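Long-range contacts in probable ABC transporter phosphite binding protein PhnD1 (PDB 5LQ8), which probably serves as the solute-binding component of an ABC transporter, binding inorganic phosphite strongly and methylphosphonate and phosphate only very weakly: residues I11-Q16 and G156-T161; N45-V50 and S123-S128; P76-I81 and V209-L214; K88-V93 and Y203-W208. All coordinates share one frame; numbering follows the deposited sequence.

Contact 1 of 4, residues I11-Q16 and G156-T161. With GB (methylphosphonic acid ester group), chain B.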
loop_
_atom_site.group_PDB
_atom_site.type_symbol
_atom_site.label_atom_id
_atom_site.label_comp_id
_atom_site.label_asym_id
_atom_site.label_seq_id
_atom_site.Cartn_x
_atom_site.Cartn_y
_atom_site.Cartn_z
ATOM N N ILE A 11 -3.849 5.878 -0.326
ATOM C CA ILE A 11 -4.603 4.694 -0.684
ATOM C C ILE A 11 -5.214 4.094 0.586
ATOM O O ILE A 11 -4.575 4.059 1.635
ATOM C CB ILE A 11 -3.783 3.630 -1.437
ATOM C CG1 ILE A 11 -2.486 3.266 -0.695
ATOM C CG2 ILE A 11 -3.557 4.139 -2.859
ATOM C CD1 ILE A 11 -2.057 1.898 -1.050
ATOM N N PRO A 12 -6.471 3.644 0.499
ATOM C CA PRO A 12 -7.129 3.100 1.702
ATOM C C PRO A 12 -6.803 1.614 1.892
ATOM O O PRO A 12 -7.619 0.715 1.639
ATOM C CB PRO A 12 -8.604 3.337 1.406
ATOM C CG PRO A 12 -8.714 3.240 -0.063
ATOM C CD PRO A 12 -7.430 3.884 -0.595
ATOM N N ASP A 13 -5.566 1.376 2.325
ATOM C CA ASP A 13 -5.012 0.028 2.434
ATOM C C ASP A 13 -5.277 -0.692 3.742
ATOM O O ASP A 13 -4.951 -1.886 3.901
ATOM C CB ASP A 13 -3.493 0.107 2.169
ATOM C CG ASP A 13 -2.691 0.789 3.293
ATOM O OD1 ASP A 13 -3.228 1.649 3.999
ATOM O OD2 ASP A 13 -1.503 0.487 3.455
ATOM N N GLN A 14 -5.826 0.077 4.667
ATOM C CA GLN A 14 -6.118 -0.330 6.032
ATOM C C GLN A 14 -7.464 0.289 6.401
ATOM O O GLN A 14 -7.961 1.144 5.699
ATOM C CB GLN A 14 -5.010 0.151 6.993
ATOM C CG GLN A 14 -3.754 -0.665 6.837
ATOM C CD GLN A 14 -2.664 -0.117 7.715
ATOM O OE1 GLN A 14 -1.948 0.784 7.311
ATOM N NE2 GLN A 14 -2.532 -0.659 8.881
ATOM N N ASN A 15 -8.033 -0.132 7.518
ATOM C CA ASN A 15 -9.257 0.467 8.027
ATOM C C ASN A 15 -9.118 1.966 8.232
ATOM O O ASN A 15 -8.036 2.482 8.548
ATOM C CB ASN A 15 -9.689 -0.187 9.351
ATOM C CG ASN A 15 -10.088 -1.619 9.195
ATOM O OD1 ASN A 15 -10.609 -2.037 8.131
ATOM N ND2 ASN A 15 -9.855 -2.404 10.260
ATOM N N GLN A 16 -10.232 2.663 8.024
ATOM C CA GLN A 16 -10.275 4.130 8.052
ATOM C C GLN A 16 -9.863 4.723 9.398
ATOM O O GLN A 16 -9.302 5.815 9.442
ATOM C CB GLN A 16 -11.669 4.667 7.632
ATOM C CG GLN A 16 -11.654 6.154 7.354
ATOM C CD GLN A 16 -10.749 6.489 6.166
ATOM O OE1 GLN A 16 -10.801 5.825 5.130
ATOM N NE2 GLN A 16 -9.914 7.498 6.322
ATOM N N GLY A 156 -10.369 -5.075 -1.280
ATOM C CA GLY A 156 -10.113 -3.625 -1.262
ATOM C C GLY A 156 -9.098 -3.093 -0.247
ATOM O O GLY A 156 -8.698 -1.962 -0.290
ATOM N N SER A 157 -8.680 -3.923 0.699
ATOM C CA SER A 157 -7.738 -3.459 1.709
ATOM C C SER A 157 -7.103 -4.670 2.371
ATOM O O SER A 157 -7.677 -5.778 2.393
ATOM C CB SER A 157 -8.420 -2.543 2.738
ATOM O OG SER A 157 -8.788 -3.266 3.911
ATOM N N HIS A 158 -5.934 -4.437 2.967
ATOM C CA HIS A 158 -5.243 -5.532 3.661
ATOM C C HIS A 158 -5.939 -5.982 4.931
ATOM O O HIS A 158 -5.941 -7.167 5.257
ATOM C CB HIS A 158 -3.764 -5.172 3.912
ATOM C CG HIS A 158 -3.058 -4.790 2.657
ATOM N ND1 HIS A 158 -2.917 -5.665 1.609
ATOM C CD2 HIS A 158 -2.560 -3.603 2.237
ATOM C CE1 HIS A 158 -2.341 -5.040 0.603
ATOM N NE2 HIS A 158 -2.137 -3.783 0.935
ATOM N N ASP A 159 -6.520 -5.023 5.640
ATOM C CA ASP A 159 -7.332 -5.379 6.817
ATOM C C ASP A 159 -8.564 -6.205 6.418
ATOM O O ASP A 159 -8.939 -7.171 7.081
ATOM C CB ASP A 159 -7.751 -4.136 7.620
ATOM C CG ASP A 159 -6.641 -3.588 8.506
ATOM O OD1 ASP A 159 -5.670 -4.318 8.873
ATOM O OD2 ASP A 159 -6.767 -2.391 8.819
ATOM N N ALA A 160 -9.161 -5.833 5.284
ATOM C CA ALA A 160 -10.361 -6.546 4.790
ATOM C C ALA A 160 -10.072 -7.981 4.327
ATOM O O ALA A 160 -10.857 -8.890 4.544
ATOM C CB ALA A 160 -11.070 -5.758 3.715
ATOM N N THR A 161 -8.883 -8.181 3.744
ATOM C CA THR A 161 -8.452 -9.518 3.396
ATOM C C THR A 161 -8.320 -10.439 4.611
ATOM O O THR A 161 -8.794 -11.551 4.632
ATOM C CB THR A 161 -7.104 -9.444 2.662
ATOM O OG1 THR A 161 -7.265 -8.634 1.466
ATOM C CG2 THR A 161 -6.600 -10.818 2.326
HETATM P P1 GB B . -0.293 -1.727 -1.866
HETATM O O1 GB B . -0.315 -1.317 -3.336
HETATM O O2 GB B . 0.790 -2.793 -1.591
HETATM C C1 GB B . 0.206 -0.293 -1.069
HETATM O O3 GB B . -1.678 -2.150 -1.371
HETATM O O HOH W 1 -10.456 -1.693 5.174
#

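Contact 2 of 4, residues N45-V50 and S123-S128. With GB (methylphosphonic acid ester group), chain B.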
loop_
_atom_site.group_PDB
_atom_site.type_symbol
_atom_site.label_atom_id
_atom_site.label_comp_id
_atom_site.label_asym_id
_atom_site.label_seq_id
_atom_site.Cartn_x
_atom_site.Cartn_y
_atom_site.Cartn_z
ATOM N N ASN A 45 -11.622 4.299 -2.358
ATOM C CA ASN A 45 -10.897 3.129 -2.872
ATOM C C ASN A 45 -9.586 3.579 -3.560
ATOM O O ASN A 45 -9.281 4.770 -3.579
ATOM C CB ASN A 45 -11.786 2.280 -3.800
ATOM C CG ASN A 45 -12.263 3.038 -5.018
ATOM O OD1 ASN A 45 -11.570 3.885 -5.566
ATOM N ND2 ASN A 45 -13.459 2.720 -5.461
ATOM N N TYR A 46 -8.796 2.617 -4.027
ATOM C CA TYR A 46 -7.484 2.948 -4.613
ATOM C C TYR A 46 -7.602 3.767 -5.877
ATOM O O TYR A 46 -6.830 4.696 -6.078
ATOM C CB TYR A 46 -6.673 1.687 -4.930
ATOM C CG TYR A 46 -5.977 0.969 -3.819
ATOM C CD1 TYR A 46 -4.658 0.526 -3.960
ATOM C CD2 TYR A 46 -6.605 0.661 -2.643
ATOM C CE1 TYR A 46 -4.028 -0.188 -2.946
ATOM C CE2 TYR A 46 -5.958 -0.050 -1.644
ATOM C CZ TYR A 46 -4.668 -0.496 -1.808
ATOM O OH TYR A 46 -3.941 -1.249 -0.862
ATOM N N ILE A 47 -8.596 3.430 -6.711
ATOM C CA ILE A 47 -8.834 4.159 -7.956
ATOM C C ILE A 47 -9.103 5.635 -7.642
ATOM O O ILE A 47 -8.664 6.532 -8.327
ATOM C CB ILE A 47 -10.035 3.576 -8.757
ATOM C CG1 ILE A 47 -9.674 2.217 -9.336
ATOM C CG2 ILE A 47 -10.404 4.478 -9.922
ATOM C CD1 ILE A 47 -10.879 1.376 -9.732
ATOM N N ALA A 48 -9.872 5.867 -6.590
ATOM C CA ALA A 48 -10.184 7.217 -6.176
ATOM C C ALA A 48 -8.971 8.052 -5.757
ATOM O O ALA A 48 -8.991 9.277 -5.898
ATOM C CB ALA A 48 -11.226 7.206 -5.089
ATOM N N ALA A 49 -7.960 7.405 -5.175
ATOM C CA ALA A 49 -6.720 8.087 -4.869
ATOM C C ALA A 49 -5.991 8.504 -6.156
ATOM O O ALA A 49 -5.514 9.643 -6.271
ATOM C CB ALA A 49 -5.802 7.227 -4.032
ATOM N N VAL A 50 -5.926 7.574 -7.107
ATOM C CA VAL A 50 -5.303 7.840 -8.401
ATOM C C VAL A 50 -6.073 8.989 -9.088
ATOM O O VAL A 50 -5.457 9.972 -9.511
ATOM C CB VAL A 50 -5.203 6.595 -9.284
ATOM C CG1 VAL A 50 -4.664 6.985 -10.688
ATOM C CG2 VAL A 50 -4.239 5.590 -8.630
ATOM N N SER A 123 -7.235 -4.941 -2.794
ATOM C CA SER A 123 -7.668 -4.100 -3.870
ATOM C C SER A 123 -7.220 -4.669 -5.206
ATOM O O SER A 123 -6.093 -5.158 -5.343
ATOM C CB SER A 123 -7.186 -2.659 -3.701
ATOM O OG SER A 123 -7.483 -1.895 -4.872
ATOM N N GLU A 124 -8.107 -4.529 -6.194
ATOM C CA GLU A 124 -7.735 -4.797 -7.583
ATOM C C GLU A 124 -6.428 -4.094 -7.998
ATOM O O GLU A 124 -5.695 -4.624 -8.813
ATOM C CB GLU A 124 -8.842 -4.349 -8.584
ATOM C CG GLU A 124 -10.146 -5.124 -8.563
ATOM C CD GLU A 124 -11.181 -4.572 -7.570
ATOM O OE1 GLU A 124 -10.789 -3.751 -6.689
ATOM O OE2 GLU A 124 -12.389 -4.958 -7.646
ATOM N N ASN A 125 -6.148 -2.927 -7.417
ATOM C CA ASN A 125 -4.977 -2.103 -7.711
ATOM C C ASN A 125 -3.869 -2.126 -6.669
ATOM O O ASN A 125 -3.016 -1.264 -6.659
ATOM C CB ASN A 125 -5.406 -0.648 -8.013
ATOM C CG ASN A 125 -6.221 -0.598 -9.269
ATOM O OD1 ASN A 125 -5.766 -1.035 -10.308
ATOM N ND2 ASN A 125 -7.455 -0.178 -9.154
ATOM N N SER A 126 -3.919 -3.112 -5.803
ATOM C CA SER A 126 -2.891 -3.309 -4.738
ATOM C C SER A 126 -1.688 -4.019 -5.279
ATOM O O SER A 126 -1.804 -4.967 -6.032
ATOM C CB SER A 126 -3.470 -4.120 -3.580
ATOM O OG SER A 126 -2.458 -4.373 -2.613
ATOM N N THR A 127 -0.518 -3.525 -4.876
ATOM C CA THR A 127 0.763 -4.130 -5.222
ATOM C C THR A 127 0.987 -5.433 -4.416
ATOM O O THR A 127 1.179 -6.521 -4.957
ATOM C CB THR A 127 1.907 -3.155 -4.907
ATOM O OG1 THR A 127 1.566 -1.836 -5.331
ATOM C CG2 THR A 127 3.201 -3.552 -5.618
ATOM N N SER A 128 0.917 -5.270 -3.106
ATOM C CA SER A 128 1.156 -6.350 -2.145
ATOM C C SER A 128 -0.019 -7.289 -1.915
ATOM O O SER A 128 0.171 -8.411 -1.470
ATOM C CB SER A 128 1.669 -5.807 -0.802
ATOM O OG SER A 128 0.653 -5.067 -0.122
HETATM P P1 GB B . -0.293 -1.727 -1.866
HETATM O O1 GB B . -0.315 -1.317 -3.336
HETATM O O2 GB B . 0.790 -2.793 -1.591
HETATM C C1 GB B . 0.206 -0.293 -1.069
HETATM O O3 GB B . -1.678 -2.150 -1.371
HETATM O O HOH W 2 -5.366 -3.924 -0.667
HETATM O O HOH W 3 -9.572 -0.453 -4.087
#

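Contact 3 of 4, residues P76-I81 and V209-L214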
loop_
_atom_site.group_PDB
_atom_site.type_symbol
_atom_site.label_atom_id
_atom_site.label_comp_id
_atom_site.label_asym_id
_atom_site.label_seq_id
_atom_site.Cartn_x
_atom_site.Cartn_y
_atom_site.Cartn_z
ATOM N N PRO A 76 1.355 13.637 -15.552
ATOM C CA PRO A 76 2.713 13.912 -15.968
ATOM C C PRO A 76 3.439 14.945 -15.092
ATOM O O PRO A 76 2.842 15.870 -14.523
ATOM C CB PRO A 76 2.549 14.440 -17.412
ATOM C CG PRO A 76 1.221 13.992 -17.843
ATOM C CD PRO A 76 0.380 13.866 -16.631
ATOM N N ASN A 77 4.724 14.703 -14.915
ATOM C CA ASN A 77 5.612 15.649 -14.225
ATOM C C ASN A 77 5.353 15.754 -12.718
ATOM O O ASN A 77 5.696 16.705 -12.071
ATOM C CB ASN A 77 5.624 17.025 -14.908
ATOM C CG ASN A 77 6.583 17.065 -16.082
ATOM O OD1 ASN A 77 6.507 16.227 -16.987
ATOM N ND2 ASN A 77 7.497 18.034 -16.072
ATOM N N SER A 78 4.759 14.718 -12.176
ATOM C CA SER A 78 4.620 14.579 -10.743
ATOM C C SER A 78 5.953 14.069 -10.228
ATOM O O SER A 78 6.820 13.630 -11.003
ATOM C CB SER A 78 3.497 13.591 -10.425
ATOM O OG SER A 78 2.328 13.929 -11.162
ATOM N N ILE A 79 6.094 14.145 -8.917
ATOM C CA ILE A 79 7.369 13.947 -8.210
ATOM C C ILE A 79 7.293 12.813 -7.183
ATOM O O ILE A 79 6.466 12.826 -6.292
ATOM C CB ILE A 79 7.780 15.248 -7.457
ATOM C CG1 ILE A 79 7.842 16.461 -8.424
ATOM C CG2 ILE A 79 9.083 15.082 -6.676
ATOM C CD1 ILE A 79 8.881 16.364 -9.514
ATOM N N VAL A 80 8.208 11.874 -7.290
ATOM C CA VAL A 80 8.455 10.882 -6.227
ATOM C C VAL A 80 9.254 11.549 -5.120
ATOM O O VAL A 80 10.323 12.098 -5.365
ATOM C CB VAL A 80 9.145 9.573 -6.705
ATOM C CG1 VAL A 80 9.296 8.595 -5.550
ATOM C CG2 VAL A 80 8.368 8.965 -7.845
ATOM N N ILE A 81 8.722 11.481 -3.907
ATOM C CA ILE A 81 9.264 12.209 -2.746
ATOM C C ILE A 81 10.073 11.319 -1.798
ATOM O O ILE A 81 11.228 11.615 -1.483
ATOM C CB ILE A 81 8.109 12.925 -1.996
ATOM C CG1 ILE A 81 7.482 14.022 -2.877
ATOM C CG2 ILE A 81 8.513 13.489 -0.634
ATOM C CD1 ILE A 81 8.320 15.272 -3.020
ATOM N N VAL A 209 4.034 10.654 -3.354
ATOM C CA VAL A 209 4.050 11.353 -4.625
ATOM C C VAL A 209 3.439 12.742 -4.449
ATOM O O VAL A 209 2.345 12.898 -3.890
ATOM C CB VAL A 209 3.259 10.595 -5.688
ATOM C CG1 VAL A 209 3.340 11.323 -7.035
ATOM C CG2 VAL A 209 3.695 9.137 -5.814
ATOM N N ALA A 210 4.113 13.754 -4.990
ATOM C CA ALA A 210 3.643 15.165 -4.948
ATOM C C ALA A 210 3.358 15.674 -6.342
ATOM O O ALA A 210 3.994 15.248 -7.307
ATOM C CB ALA A 210 4.665 16.079 -4.277
ATOM N N GLN A 211 2.396 16.574 -6.432
ATOM C CA GLN A 211 2.087 17.279 -7.671
ATOM C C GLN A 211 3.340 18.040 -8.054
ATOM O O GLN A 211 4.142 18.441 -7.190
ATOM C CB GLN A 211 0.939 18.258 -7.468
ATOM C CG GLN A 211 -0.435 17.631 -7.263
ATOM C CD GLN A 211 -1.015 16.921 -8.473
ATOM O OE1 GLN A 211 -0.500 17.016 -9.589
ATOM N NE2 GLN A 211 -2.112 16.205 -8.255
ATOM N N GLY A 212 3.496 18.254 -9.348
ATOM C CA GLY A 212 4.701 18.910 -9.882
ATOM C C GLY A 212 4.607 20.420 -9.999
ATOM O O GLY A 212 5.573 21.095 -10.348
ATOM N N ASP A 213 3.438 20.958 -9.724
ATOM C CA ASP A 213 3.185 22.402 -9.938
ATOM C C ASP A 213 2.949 23.173 -8.639
ATOM O O ASP A 213 2.253 24.179 -8.618
ATOM C CB ASP A 213 2.009 22.594 -10.912
ATOM C CG ASP A 213 0.775 21.740 -10.548
ATOM O OD1 ASP A 213 0.450 21.560 -9.343
ATOM O OD2 ASP A 213 0.136 21.228 -11.496
ATOM N N LEU A 214 3.546 22.705 -7.551
ATOM C CA LEU A 214 3.212 23.279 -6.231
ATOM C C LEU A 214 3.767 24.675 -6.021
ATOM O O LEU A 214 3.138 25.486 -5.325
ATOM C CB LEU A 214 3.651 22.354 -5.093
ATOM C CG LEU A 214 2.913 21.005 -5.067
ATOM C CD1 LEU A 214 3.455 20.168 -3.914
ATOM C CD2 LEU A 214 1.398 21.139 -4.978
HETATM O O HOH W 4 1.848 16.663 -11.115
#

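Contact 4 of 4, residues K88-V93 and Y203-W208. With GB (methylphosphonic acid ester group), chain B.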
loop_
_atom_site.group_PDB
_atom_site.type_symbol
_atom_site.label_atom_id
_atom_site.label_comp_id
_atom_site.label_asym_id
_atom_site.label_seq_id
_atom_site.Cartn_x
_atom_site.Cartn_y
_atom_site.Cartn_z
ATOM N N LYS A 88 11.729 -0.648 -0.081
ATOM C CA LYS A 88 12.712 -1.137 -1.039
ATOM C C LYS A 88 12.767 -2.655 -1.133
ATOM O O LYS A 88 13.259 -3.181 -2.131
ATOM C CB LYS A 88 14.118 -0.641 -0.697
ATOM C CG LYS A 88 14.316 0.845 -0.704
ATOM C CD LYS A 88 15.802 1.136 -0.924
ATOM C CE LYS A 88 16.275 2.370 -0.217
ATOM N NZ LYS A 88 17.723 2.593 -0.469
ATOM N N GLU A 89 12.308 -3.334 -0.077
ATOM C CA GLU A 89 12.382 -4.794 0.040
ATOM C C GLU A 89 11.074 -5.362 0.595
ATOM O O GLU A 89 11.049 -6.123 1.563
ATOM C CB GLU A 89 13.581 -5.191 0.942
ATOM C CG GLU A 89 13.591 -4.532 2.327
ATOM C CD GLU A 89 14.890 -4.737 3.117
ATOM O OE1 GLU A 89 15.788 -5.484 2.684
ATOM O OE2 GLU A 89 15.029 -4.158 4.218
ATOM N N PHE A 90 9.976 -4.950 -0.025
ATOM C CA PHE A 90 8.641 -5.272 0.495
ATOM C C PHE A 90 8.223 -6.693 0.113
ATOM O O PHE A 90 8.611 -7.212 -0.925
ATOM C CB PHE A 90 7.605 -4.257 -0.046
ATOM C CG PHE A 90 6.503 -3.958 0.935
ATOM C CD1 PHE A 90 6.729 -3.092 1.993
ATOM C CD2 PHE A 90 5.274 -4.562 0.825
ATOM C CE1 PHE A 90 5.771 -2.846 2.932
ATOM C CE2 PHE A 90 4.284 -4.288 1.739
ATOM C CZ PHE A 90 4.542 -3.440 2.816
ATOM N N LYS A 91 7.388 -7.302 0.944
ATOM C CA LYS A 91 6.898 -8.652 0.707
ATOM C C LYS A 91 5.421 -8.765 0.980
ATOM O O LYS A 91 4.870 -7.969 1.724
ATOM C CB LYS A 91 7.607 -9.668 1.596
ATOM C CG LYS A 91 9.116 -9.666 1.458
ATOM C CD LYS A 91 9.738 -10.605 2.504
ATOM C CE LYS A 91 11.197 -10.297 2.765
ATOM N NZ LYS A 91 11.961 -11.550 3.008
ATOM N N SER A 92 4.810 -9.747 0.307
ATOM C CA SER A 92 3.487 -10.188 0.613
ATOM C C SER A 92 3.580 -11.505 1.382
ATOM O O SER A 92 4.599 -12.256 1.351
ATOM C CB SER A 92 2.665 -10.448 -0.657
ATOM O OG SER A 92 2.715 -9.292 -1.453
ATOM N N VAL A 93 2.474 -11.753 2.050
ATOM C CA VAL A 93 2.139 -13.061 2.558
ATOM C C VAL A 93 0.833 -13.609 1.981
ATOM O O VAL A 93 -0.151 -12.876 1.818
ATOM C CB VAL A 93 2.045 -13.083 4.097
ATOM C CG1 VAL A 93 3.399 -12.669 4.678
ATOM C CG2 VAL A 93 0.929 -12.175 4.639
ATOM N N TYR A 203 9.949 -6.937 -3.478
ATOM C CA TYR A 203 9.677 -6.008 -4.552
ATOM C C TYR A 203 9.556 -4.603 -3.913
ATOM O O TYR A 203 9.630 -4.499 -2.677
ATOM C CB TYR A 203 8.390 -6.450 -5.294
ATOM C CG TYR A 203 7.246 -6.678 -4.339
ATOM C CD1 TYR A 203 6.466 -5.620 -3.927
ATOM C CD2 TYR A 203 6.952 -7.938 -3.851
ATOM C CE1 TYR A 203 5.465 -5.803 -3.026
ATOM C CE2 TYR A 203 5.937 -8.159 -2.922
ATOM C CZ TYR A 203 5.163 -7.062 -2.528
ATOM O OH TYR A 203 4.125 -7.230 -1.623
ATOM N N VAL A 204 9.444 -3.554 -4.721
ATOM C CA VAL A 204 9.291 -2.178 -4.199
ATOM C C VAL A 204 7.805 -1.877 -4.011
ATOM O O VAL A 204 6.953 -2.330 -4.803
ATOM C CB VAL A 204 9.892 -1.111 -5.152
ATOM C CG1 VAL A 204 9.125 -0.981 -6.449
ATOM C CG2 VAL A 204 9.997 0.249 -4.486
ATOM N N ASP A 205 7.485 -1.050 -3.035
ATOM C CA ASP A 205 6.054 -0.717 -2.831
ATOM C C ASP A 205 5.729 0.757 -2.538
ATOM O O ASP A 205 5.708 1.625 -3.459
ATOM C CB ASP A 205 5.435 -1.700 -1.818
ATOM C CG ASP A 205 3.891 -1.744 -1.898
ATOM O OD1 ASP A 205 3.318 -0.888 -2.586
ATOM O OD2 ASP A 205 3.272 -2.638 -1.286
ATOM N N TYR A 206 5.475 1.063 -1.273
ATOM C CA TYR A 206 4.863 2.360 -0.939
ATOM C C TYR A 206 5.787 3.544 -1.228
ATOM O O TYR A 206 6.999 3.461 -1.087
ATOM C CB TYR A 206 4.411 2.445 0.496
ATOM C CG TYR A 206 3.275 1.528 0.873
ATOM C CD1 TYR A 206 2.011 2.050 1.101
ATOM C CD2 TYR A 206 3.470 0.164 1.099
ATOM C CE1 TYR A 206 0.975 1.216 1.476
ATOM C CE2 TYR A 206 2.429 -0.666 1.480
ATOM C CZ TYR A 206 1.182 -0.128 1.677
ATOM O OH TYR A 206 0.109 -0.910 2.025
ATOM N N HIS A 207 5.180 4.654 -1.617
ATOM C CA HIS A 207 5.858 5.904 -1.765
ATOM C C HIS A 207 4.947 7.093 -1.783
ATOM O O HIS A 207 3.784 6.999 -2.176
ATOM C CB HIS A 207 6.742 5.944 -2.993
ATOM C CG HIS A 207 6.043 5.685 -4.277
ATOM N ND1 HIS A 207 5.497 4.460 -4.600
ATOM C CD2 HIS A 207 5.857 6.481 -5.355
ATOM C CE1 HIS A 207 4.983 4.521 -5.818
ATOM N NE2 HIS A 207 5.188 5.730 -6.297
ATOM N N TRP A 208 5.501 8.215 -1.346
ATOM C CA TRP A 208 4.868 9.508 -1.446
ATOM C C TRP A 208 5.101 10.108 -2.799
ATOM O O TRP A 208 6.206 10.100 -3.315
ATOM C CB TRP A 208 5.430 10.493 -0.402
ATOM C CG TRP A 208 5.060 10.287 1.018
ATOM C CD1 TRP A 208 5.836 9.775 1.991
ATOM C CD2 TRP A 208 3.817 10.629 1.631
ATOM N NE1 TRP A 208 5.165 9.787 3.179
ATOM C CE2 TRP A 208 3.914 10.306 2.976
ATOM C CE3 TRP A 208 2.622 11.160 1.151
ATOM C CZ2 TRP A 208 2.864 10.516 3.857
ATOM C CZ3 TRP A 208 1.563 11.389 2.063
ATOM C CH2 TRP A 208 1.698 11.047 3.370
HETATM P P1 GB B . -0.293 -1.727 -1.866
HETATM O O1 GB B . -0.315 -1.317 -3.336
HETATM O O2 GB B . 0.790 -2.793 -1.591
HETATM C C1 GB B . 0.206 -0.293 -1.069
HETATM O O3 GB B . -1.678 -2.150 -1.371
#

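Contact 1 of 4, residues I11-Q16 and G156-T161
Asp159 OD2 takes the backbone N-H of Asn15 over 2.9 Å in an almost straight bond (174° at the hydrogen), met on the anti side of the oxygen and tilted somewhat from the carboxylate plane. The Asn15 amide leans on the same carboxylate at 45° between planes, but ND2, 3.4 Å from Asp159 OD2, is badly angled for a bond. With an alanine here instead of Asp159, Asn15 N would probably lose its acceptor and the Asn15 amide the carboxylate part of its packing. A second backbone link runs from His158 N to Asp13 O, 2.9 Å long, the donor standing above the carbonyl plane. These bonds clasp the loop after strand 5-10, in one lobe, to the start of helix 158-167 in the other, as in the closed form of periplasmic binding proteins. Ser157 is the N-cap of that helix: its OG accepts from Ala160 N at 2.9 Å and also meets a water that donates to Asn15 OD1, so a small hydroxyl serves both helix and cleft. His158 carries CG beside its backbone N and opposite the carbonyl carbon (chi1 -55°), which sends the ring toward the methylphosphonate group, where NE2 donates to O3 over 2.9 Å. Asp13 CB lies 3.8 Å from His158 CD2, while its OD2 is bonded to Tyr206 OH.

Contact 2 of 4, residues N45-V50 and S123-S128
Tyr46, at the start of helix 46-54, brings its CA within 6.4 Å of that of Asn125, which sits in the type I turn from Ser123 to Ser126. Asn45 caps helix 46-54 through OD1, which accepts from Ala48 N, and Ser126 is the N-cap of helix 127-139, so both segments are helix entrances. The flat Tyr46 ring carries the contact: Ser123 CB stands over its face, a CH-pi contact 3.6 Å from the centroid and 14° off the normal. Ser123 OG, trans to its own backbone N (chi1 172°), accepts from Asn125 N in an ST turn and meets a water that also takes Tyr46 N. A second water donates to Tyr46 OH and accepts from Ser123 N. Farther from the ring, the Ile47 and Asn125 side chains cross at an angle, Ile47 CG1 3.3 Å from Asn125 ND2, while Asn125 OD1 is held by Lys272. Tyr46 OH donates to O3 of the methylphosphonate group over a very short 2.5 Å, and Ser126 OG donates to the same oxygen at 2.7 Å. A phenylalanine in place of Tyr46 would probably leave O3 without one of its donors and the second water without its acceptor. Thr127 N reaches O1 at 2.7 Å and Ser128 N reaches O2 at 2.9 Å, each backed by its own hydroxyl. The oxyanion is thus gripped here by neutral hydroxyl and N-H donors, and the start of helix 127-139 probably adds a favourable pull.

Contact 3 of 4, residues P76-I81 and V209-L214
Ile79 and Ala210 face each other as an antiparallel hydrogen-bonded pair, with their side chains on the same face of the sheet. Their backbones exchange two bonds, Ile79 N to Ala210 O at 2.9 Å and Ala210 N to Ile79 O at 2.8 Å, both nearly straight. Ala210 is small enough for Ile81 to lie close against it, Ile81 CG1 coming 3.8 Å from Ala210 CB; beyond, Ile81 packs on Ile230 of helix 222-231. Val80 and Val209 form the next, non-hydrogen-bonded pair and turn to the other face, toward Arg72 of helix 65-74. Val209 holds CG1 opposite its backbone N (chi1 -178°), which brings that methyl 4.1 Å from Ser78 CB. Such beta-branched residues suit an extended backbone. Past the bridge the chains stay close: Gly212 CA sends a C-H to Asn77 O at 3.3 Å, and a CB on Gly212 would collide with that oxygen. Near it, a water accepts from Gly212 N and donates to Gln211 OE1, while Gln211 NE2 is bonded to Phe53 O and Leu58 O. Strand 207-210 thus lies antiparallel between strands 60-63 and 79-83, the strand order of a lobe sheet in type II periplasmic binding proteins, where the returning chain is inserted next to the last strand before the crossover.

Contact 4 of 4, residues K88-V93 and Y203-W208
Phe90 and Tyr203 pair in an antiparallel bridge, the one between residues 88-93 and 203-208, in the hinge, where the chain leaves one lobe for the other and later returns. Phe90 N donates to Tyr203 O at 2.7 Å, and Tyr203 N answers to Phe90 O at 2.9 Å. The Tyr203 ring, with CG set between its backbone N and carbonyl carbon (chi1 51°), folds back so that Phe90 O lies over its face. This carries Tyr203 OH to Ser92 OG, to which it donates over a short 2.5 Å; Ser92 OG is bonded in turn to Ser128 O. A tyrosine suits the place because its ring spans the distance and its hydroxyl supplies the donor. On the Phe90 ring, Asp205 and Tyr206 share one face. The Asp205 carboxylate stands nearly upright to the ring (88° between planes), with Asp205 OD2 3.5 Å from Phe90 CD2. Asp205 OD2 also lies 2.5 Å from GB O2 of the methylphosphonate group, while OD1 accepts from Gly65 N. Tyr206 turns its edge to Phe90 in an offset edge-to-face pair, centroids 5.5 Å apart, and its OH is held by Asp13. Two chain crossings side by side at the cleft base are characteristic of type II periplasmic binding proteins; here the second also brings Asp205 and Tyr206 to the ligand.

Overall arrangement
Contacts 1, 2 and 4 surround one ligand site, their centres 10 to 16 Å apart, whereas contact 3 lies 19 to 25 Å from the others, farther out in one lobe. Contacts 1 and 2 close the cleft, each joining a segment of the lobe built on strands 5-10, 37-40 and 60-63 to the N-terminal end of a helix in the other. Contact 4 is the hinge, and it continues into contact 3 along strand 207-210. Along the chain, 45-50 with 123-128 is nested within 11-16 with 156-161, and contact 4 within contact 3; the two nests interlock because the chain crosses between the lobes twice. Closure of the lobes and grip on the ligand are therefore probably linked, as suits a solute-binding protein.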